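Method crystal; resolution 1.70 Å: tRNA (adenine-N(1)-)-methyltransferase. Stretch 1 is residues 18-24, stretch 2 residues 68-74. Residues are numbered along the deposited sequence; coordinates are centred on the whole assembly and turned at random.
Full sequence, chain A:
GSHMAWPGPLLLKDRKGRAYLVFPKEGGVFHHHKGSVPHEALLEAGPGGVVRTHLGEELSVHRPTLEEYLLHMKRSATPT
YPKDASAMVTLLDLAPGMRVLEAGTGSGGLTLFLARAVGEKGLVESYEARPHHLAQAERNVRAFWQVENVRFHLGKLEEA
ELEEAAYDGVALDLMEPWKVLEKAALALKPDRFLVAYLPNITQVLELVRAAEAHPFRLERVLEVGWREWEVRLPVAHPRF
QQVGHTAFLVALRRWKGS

Stretch 1 18-24: RAYLVFP
Stretch 2 (68-74) EYLLHMK

Residues 19-22 form a strand that crosses the C-terminal end of helix 68-72 almost at right angles. The angle between their N-to-C directions is 94°, and the axes approach to 9.1 Å. The closest register pairs Leu21 CA with His72 CA at 6.5 Å. No hydrogen bond links the two stretches, so the contact rests on van der Waals packing, side chain on side chain and side chain on backbone, with 258 Å² buried in all.

Strand alternation sets the pattern. Ala19 and Leu21 point toward the helix, whereas Tyr20 points away and Val22 is out of reach. All four have extended phi/psi: -111/143, -138/128, -92/125 and -125/131 for Ala19 to Val22.

Leu21 is the centre of the contact. With chi1 t (-159°) and chi2 p (58°), its CD2 reaches the helix end. Leu21 CD2 lies 3.8 Å from Tyr69 CD1, 3.8 Å from Met73 CA and 4.0 Å from His72 C. This one methyl therefore touches both side chain and backbone.

His72 also points toward the strand. Its chi1 is m (-58°) and chi2 is -84°, which brings His72 CE1 to 3.4 Å from Ala19 CB. The short alanine side chain meets the imidazole obliquely.

The CA-to-CB bond of Tyr69 points sideways to the strand, but chi1 t (-172°) and chi2 65° carry its ring nearer. Phe23, just past the strand, also starts sideways; chi1 m (-60°) and chi2 -95° bring Phe23 CZ to 4.4 Å from Tyr69 CE1. CZ sits at the edge of the Tyr69 ring, near its plane. The tyrosine hydroxyl is hydrogen-bonded elsewhere in the structure.

Met73 N donates to Tyr69 O at 2.8 Å. Met73 is the first residue to leave helical geometry, at -64/151. Met73 CA-to-CB points sideways; chi1 p (69°), chi2 t (-174°) and chi3 t (-169°) carry the thioether farther from the strand. Met73 CB stays 4.3 Å from Leu21 CD2.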

# COMPACT_ATOMS: atom_id res chain seq x y z
N ARG A 18 -1.83 -8.41 -25.72
CA ARG A 18 -1.81 -9.84 -25.40
C ARG A 18 -0.42 -10.42 -25.66
O ARG A 18 0.21 -10.10 -26.67
CB ARG A 18 -2.86 -10.59 -26.22
N ALA A 19 0.06 -11.25 -24.74
CA ALA A 19 1.40 -11.84 -24.84
C ALA A 19 1.35 -13.35 -25.11
O ALA A 19 0.49 -14.05 -24.58
CB ALA A 19 2.21 -11.56 -23.58
N TYR A 20 2.28 -13.82 -25.93
CA TYR A 20 2.33 -15.22 -26.34
C TYR A 20 3.76 -15.71 -26.31
O TYR A 20 4.64 -15.10 -26.91
CB TYR A 20 1.80 -15.39 -27.77
CG TYR A 20 0.46 -14.74 -28.03
CD1 TYR A 20 -0.72 -15.48 -27.95
CD2 TYR A 20 0.37 -13.39 -28.37
CE1 TYR A 20 -1.96 -14.88 -28.20
CE2 TYR A 20 -0.86 -12.78 -28.62
CZ TYR A 20 -2.02 -13.54 -28.53
OH TYR A 20 -3.25 -12.95 -28.78
N LEU A 21 3.97 -16.83 -25.64
CA LEU A 21 5.28 -17.45 -25.58
C LEU A 21 5.38 -18.45 -26.72
O LEU A 21 4.52 -19.33 -26.87
CB LEU A 21 5.48 -18.12 -24.21
CG LEU A 21 6.87 -18.43 -23.67
CD1 LEU A 21 7.78 -17.20 -23.56
CD2 LEU A 21 6.72 -19.09 -22.30
N VAL A 22 6.41 -18.30 -27.53
CA VAL A 22 6.59 -19.12 -28.73
C VAL A 22 7.96 -19.76 -28.68
O VAL A 22 8.97 -19.10 -28.41
CB VAL A 22 6.38 -18.28 -30.02
CG1 VAL A 22 6.66 -19.11 -31.27
CG2 VAL A 22 4.96 -17.70 -30.05
N PHE A 23 7.99 -21.07 -28.92
CA PHE A 23 9.23 -21.82 -29.00
C PHE A 23 9.45 -22.10 -30.49
O PHE A 23 8.86 -23.03 -31.05
CB PHE A 23 9.15 -23.10 -28.17
CG PHE A 23 8.90 -22.85 -26.70
CD1 PHE A 23 9.96 -22.79 -25.80
CD2 PHE A 23 7.60 -22.65 -26.22
CE1 PHE A 23 9.74 -22.53 -24.44
CE2 PHE A 23 7.36 -22.39 -24.86
CZ PHE A 23 8.43 -22.34 -23.96
N PRO A 24 10.28 -21.27 -31.15
CA PRO A 24 10.36 -21.32 -32.61
C PRO A 24 10.90 -22.64 -33.13
O PRO A 24 11.75 -23.26 -32.50
CB PRO A 24 11.33 -20.18 -32.96
CG PRO A 24 11.40 -19.34 -31.72
CD PRO A 24 11.17 -20.25 -30.58
N GLU A 68 8.78 -12.10 -17.50
CA GLU A 68 7.80 -12.44 -18.56
C GLU A 68 7.65 -13.95 -18.71
O GLU A 68 6.53 -14.45 -18.87
CB GLU A 68 8.19 -11.81 -19.89
CG GLU A 68 7.96 -10.30 -19.90
CD GLU A 68 8.56 -9.58 -21.10
OE1 GLU A 68 9.58 -10.05 -21.64
OE2 GLU A 68 8.00 -8.53 -21.48
N TYR A 69 8.77 -14.65 -18.66
CA TYR A 69 8.77 -16.10 -18.76
C TYR A 69 7.97 -16.77 -17.64
O TYR A 69 7.11 -17.61 -17.91
CB TYR A 69 10.21 -16.61 -18.78
CG TYR A 69 10.32 -18.08 -19.07
CD1 TYR A 69 9.91 -18.60 -20.30
CD2 TYR A 69 10.81 -18.95 -18.12
CE1 TYR A 69 10.01 -19.98 -20.58
CE2 TYR A 69 10.91 -20.32 -18.37
CZ TYR A 69 10.52 -20.83 -19.60
OH TYR A 69 10.62 -22.18 -19.84
N LEU A 70 8.25 -16.42 -16.38
CA LEU A 70 7.48 -16.98 -15.26
C LEU A 70 5.99 -16.77 -15.41
O LEU A 70 5.20 -17.66 -15.07
CB LEU A 70 7.93 -16.42 -13.90
CG LEU A 70 8.85 -17.32 -13.10
CD1 LEU A 70 10.22 -17.34 -13.76
CD2 LEU A 70 8.94 -16.85 -11.65
N LEU A 71 5.60 -15.60 -15.90
CA LEU A 71 4.19 -15.23 -15.98
C LEU A 71 3.45 -15.95 -17.11
O LEU A 71 2.23 -16.09 -17.04
CB LEU A 71 4.05 -13.73 -16.13
CG LEU A 71 4.54 -12.86 -14.96
CD1 LEU A 71 4.45 -11.41 -15.38
CD2 LEU A 71 3.72 -13.14 -13.69
N HIS A 72 4.19 -16.43 -18.11
CA HIS A 72 3.58 -17.04 -19.31
C HIS A 72 3.91 -18.52 -19.54
O HIS A 72 3.21 -19.20 -20.30
CB HIS A 72 3.90 -16.19 -20.56
CG HIS A 72 3.43 -14.77 -20.46
ND1 HIS A 72 2.14 -14.39 -20.76
CD2 HIS A 72 4.07 -13.65 -20.05
CE1 HIS A 72 2.01 -13.09 -20.54
NE2 HIS A 72 3.16 -12.62 -20.11
N MET A 73 4.94 -19.03 -18.87
CA MET A 73 5.32 -20.44 -19.03
C MET A 73 4.22 -21.40 -18.55
O MET A 73 3.43 -21.06 -17.66
CB MET A 73 6.64 -20.75 -18.31
CG MET A 73 6.55 -20.71 -16.78
SD MET A 73 8.16 -20.92 -16.02
CE MET A 73 7.67 -21.16 -14.32
N LYS A 74 4.19 -22.58 -19.16
CA LYS A 74 3.30 -23.68 -18.76
C LYS A 74 3.57 -23.98 -17.29
O LYS A 74 4.72 -23.88 -16.83
CB LYS A 74 3.61 -24.91 -19.62
CG LYS A 74 2.69 -26.12 -19.42
CD LYS A 74 3.11 -27.25 -20.37
CE LYS A 74 2.29 -28.52 -20.16
NZ LYS A 74 1.13 -28.57 -21.09